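Local atomic coordinates of amino acid adenylation domain-containing protein (Bacillus stratosphericus LAMA 585, PDB entry 6ULX), a protein that probably activates an alpha-keto acid such as 4-methyl-2-oxopentanoate by adenylation with ATP, as in the adenylation domains of nonribosomal peptide synthetases. Residues A[380-385]-A[448-453]. Numbering follows the deposited sequence.
Sequences FTELGK and EGRLTL. With QA7 (5'-O-{(S)-hydroxy[(4-methyl-2-oxopentanoyl)oxy]phosphoryl}adenosine), chain B.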
loop_
_atom_site.group_PDB
_atom_site.type_symbol
_atom_site.label_atom_id
_atom_site.label_comp_id
_atom_site.label_asym_id
_atom_site.label_seq_id
_atom_site.Cartn_x
_atom_site.Cartn_y
_atom_site.Cartn_z
ATOM N N PHE A 380 -18.547 -0.585 4.866
ATOM C CA PHE A 380 -17.299 -0.831 4.164
ATOM C C PHE A 380 -17.257 0.019 2.906
ATOM O O PHE A 380 -18.288 0.242 2.262
ATOM C CB PHE A 380 -17.138 -2.306 3.783
ATOM C CG PHE A 380 -17.326 -3.254 4.929
ATOM C CD1 PHE A 380 -16.314 -3.458 5.845
ATOM C CD2 PHE A 380 -18.516 -3.944 5.082
ATOM C CE1 PHE A 380 -16.484 -4.334 6.902
ATOM C CE2 PHE A 380 -18.696 -4.823 6.133
ATOM C CZ PHE A 380 -17.677 -5.021 7.045
ATOM N N THR A 381 -16.067 0.488 2.550
ATOM C CA THR A 381 -15.863 1.215 1.308
ATOM C C THR A 381 -15.614 0.224 0.176
ATOM O O THR A 381 -14.709 -0.615 0.266
ATOM C CB THR A 381 -14.684 2.183 1.424
ATOM O OG1 THR A 381 -14.874 3.042 2.554
ATOM C CG2 THR A 381 -14.565 3.025 0.162
ATOM N N GLU A 382 -16.418 0.316 -0.877
ATOM C CA GLU A 382 -16.174 -0.499 -2.060
ATOM C C GLU A 382 -14.885 -0.048 -2.740
ATOM O O GLU A 382 -14.587 1.148 -2.818
ATOM C CB GLU A 382 -17.346 -0.399 -3.031
ATOM C CG GLU A 382 -18.576 -1.159 -2.589
ATOM C CD GLU A 382 -19.673 -1.149 -3.640
ATOM O OE1 GLU A 382 -20.245 -0.069 -3.892
ATOM O OE2 GLU A 382 -19.952 -2.222 -4.220
ATOM N N LEU A 383 -14.116 -1.016 -3.234
ATOM C CA LEU A 383 -12.831 -0.744 -3.859
ATOM C C LEU A 383 -12.860 -0.916 -5.372
ATOM O O LEU A 383 -11.833 -0.704 -6.020
ATOM C CB LEU A 383 -11.756 -1.643 -3.242
ATOM C CG LEU A 383 -11.697 -1.567 -1.717
ATOM C CD1 LEU A 383 -10.602 -2.455 -1.147
ATOM C CD2 LEU A 383 -11.497 -0.119 -1.252
ATOM N N GLY A 384 -14.001 -1.289 -5.947
ATOM C CA GLY A 384 -14.214 -1.203 -7.379
ATOM C C GLY A 384 -13.993 -2.517 -8.101
ATOM O O GLY A 384 -13.634 -3.545 -7.520
ATOM N N LYS A 385 -14.228 -2.464 -9.410
ATOM C CA LYS A 385 -14.029 -3.604 -10.288
ATOM C C LYS A 385 -12.545 -3.810 -10.566
ATOM O O LYS A 385 -11.738 -2.882 -10.423
ATOM C CB LYS A 385 -14.774 -3.387 -11.602
ATOM C CG LYS A 385 -16.256 -3.083 -11.449
ATOM C CD LYS A 385 -16.911 -2.844 -12.804
ATOM C CE LYS A 385 -18.368 -2.420 -12.652
ATOM N NZ LYS A 385 -18.981 -2.047 -13.963
ATOM N N GLU A 448 -21.737 -7.052 -7.335
ATOM C CA GLU A 448 -21.865 -6.507 -8.682
ATOM C C GLU A 448 -20.517 -6.472 -9.396
ATOM O O GLU A 448 -20.257 -5.588 -10.218
ATOM C CB GLU A 448 -22.484 -5.106 -8.654
ATOM C CG GLU A 448 -23.838 -5.037 -7.961
ATOM C CD GLU A 448 -24.914 -5.813 -8.696
ATOM O OE1 GLU A 448 -24.653 -6.275 -9.827
ATOM O OE2 GLU A 448 -26.024 -5.960 -8.141
ATOM N N GLY A 449 -19.646 -7.424 -9.079
ATOM C CA GLY A 449 -18.323 -7.471 -9.661
ATOM C C GLY A 449 -17.311 -6.544 -9.032
ATOM O O GLY A 449 -16.194 -6.427 -9.553
ATOM N N ARG A 450 -17.663 -5.874 -7.940
ATOM C CA ARG A 450 -16.782 -4.931 -7.270
ATOM C C ARG A 450 -16.297 -5.523 -5.955
ATOM O O ARG A 450 -17.078 -6.101 -5.190
ATOM C CB ARG A 450 -17.501 -3.602 -7.018
ATOM C CG ARG A 450 -17.929 -2.891 -8.296
ATOM C CD ARG A 450 -18.525 -1.525 -8.007
ATOM N NE ARG A 450 -19.788 -1.615 -7.282
ATOM C CZ ARG A 450 -20.985 -1.659 -7.863
ATOM N NH1 ARG A 450 -21.093 -1.626 -9.187
ATOM N NH2 ARG A 450 -22.078 -1.736 -7.115
ATOM N N LEU A 451 -14.999 -5.385 -5.700
ATOM C CA LEU A 451 -14.395 -5.970 -4.513
ATOM C C LEU A 451 -14.553 -5.050 -3.306
ATOM O O LEU A 451 -14.542 -3.822 -3.425
ATOM C CB LEU A 451 -12.907 -6.244 -4.750
ATOM C CG LEU A 451 -12.115 -6.804 -3.568
ATOM C CD1 LEU A 451 -12.628 -8.190 -3.181
ATOM C CD2 LEU A 451 -10.627 -6.852 -3.898
ATOM N N THR A 452 -14.699 -5.665 -2.135
ATOM C CA THR A 452 -14.743 -4.949 -0.865
ATOM C C THR A 452 -14.019 -5.794 0.172
ATOM O O THR A 452 -14.384 -6.949 0.388
ATOM C CB THR A 452 -16.184 -4.673 -0.417
ATOM O OG1 THR A 452 -16.811 -3.776 -1.337
ATOM C CG2 THR A 452 -16.199 -4.066 0.978
ATOM N N LEU A 453 -12.998 -5.225 0.804
ATOM C CA LEU A 453 -12.234 -5.933 1.821
ATOM C C LEU A 453 -12.852 -5.706 3.196
ATOM O O LEU A 453 -13.366 -4.624 3.493
ATOM C CB LEU A 453 -10.777 -5.473 1.821
ATOM C CG LEU A 453 -9.926 -5.871 0.617
ATOM C CD1 LEU A 453 -8.475 -5.448 0.845
ATOM C CD2 LEU A 453 -10.008 -7.355 0.331
HETATM C C01 QA7 B . -0.946 0.484 -4.265
HETATM C C02 QA7 B . -2.140 -0.198 -3.609
HETATM C C03 QA7 B . -3.307 0.787 -3.610
HETATM C C04 QA7 B . -1.797 -0.736 -2.230
HETATM C C05 QA7 B . -0.605 -1.698 -2.279
HETATM C C06 QA7 B . 0.093 -2.107 -0.991
HETATM C C10 QA7 B . -0.678 -5.068 0.692
HETATM C C11 QA7 B . -1.630 -5.199 1.694
HETATM C C12 QA7 B . -2.909 -6.028 1.197
HETATM C C13 QA7 B . -3.809 -5.693 1.966
HETATM C C14 QA7 B . -3.489 -4.089 2.351
HETATM C C16 QA7 B . -4.011 -2.586 0.451
HETATM C C18 QA7 B . -6.046 -1.989 0.976
HETATM C C19 QA7 B . -7.360 -1.459 1.116
HETATM C C21 QA7 B . -7.628 -2.645 3.073
HETATM C C23 QA7 B . -5.598 -2.841 1.944
HETATM N N15 QA7 B . -4.332 -3.203 1.602
HETATM N N17 QA7 B . -5.058 -1.841 0.056
HETATM N N20 QA7 B . -8.106 -1.805 2.156
HETATM N N22 QA7 B . -6.409 -3.153 2.992
HETATM N N24 QA7 B . -7.882 -0.562 0.111
HETATM O O07 QA7 B . 1.249 -2.935 -0.998
HETATM O O09 QA7 B . 0.439 -4.413 1.221
HETATM O O25 QA7 B . -2.249 -3.862 2.075
HETATM O O26 QA7 B . -3.824 -6.442 3.242
HETATM O O27 QA7 B . -2.613 -7.503 1.230
HETATM O O28 QA7 B . 2.274 -5.274 -0.304
HETATM O O29 QA7 B . 2.759 -3.301 1.069
HETATM O O30 QA7 B . -0.384 -1.689 0.013
HETATM O O31 QA7 B . -0.232 -2.114 -3.321
HETATM P P08 QA7 B . 1.698 -3.980 0.238
HETATM O O HOH W 1 -12.877 -2.229 1.637
HETATM O O HOH W 2 -18.276 -4.695 -3.189
#
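The backbones of L383 and L451 join the run after strand 377–381 to the edge strand 450–456: L383 N donates to L451 O (2.8 Å), and L451 N returns a bond to G384 O (2.9 Å, 166° at the hydrogen), approaching from above the carbonyl plane. Beside this pair, R450 NE meets E382 OE2 at 3.1 Å in a salt bridge. The carboxylate oxygen lies near the guanidinium plane, while NE comes to it from above the carboxylate plane; the two flat groups stand 82° apart, and the bend at chi3 (-66°) in R450 turns NE to the oxygen. One water links three polar atoms, donating to E382 OE2 and R450 O and accepting from T452 OG1. A second water donates to T381 O and L453 O. A leucine in place of R450 would probably leave E382 without its charge partner across the contact, with its carboxylate freer to turn. L383 CD1 packs on L453 CG (3.9 Å), and the same methyl reaches N24 of the adenylate at 3.5 Å, while L453 CD1 lies near the purine. The arrangement thus ties the segment that follows strand 377–381 to edge strand 450–456 beside the adenine pocket, a site characteristic of the ANL adenylate-forming fold.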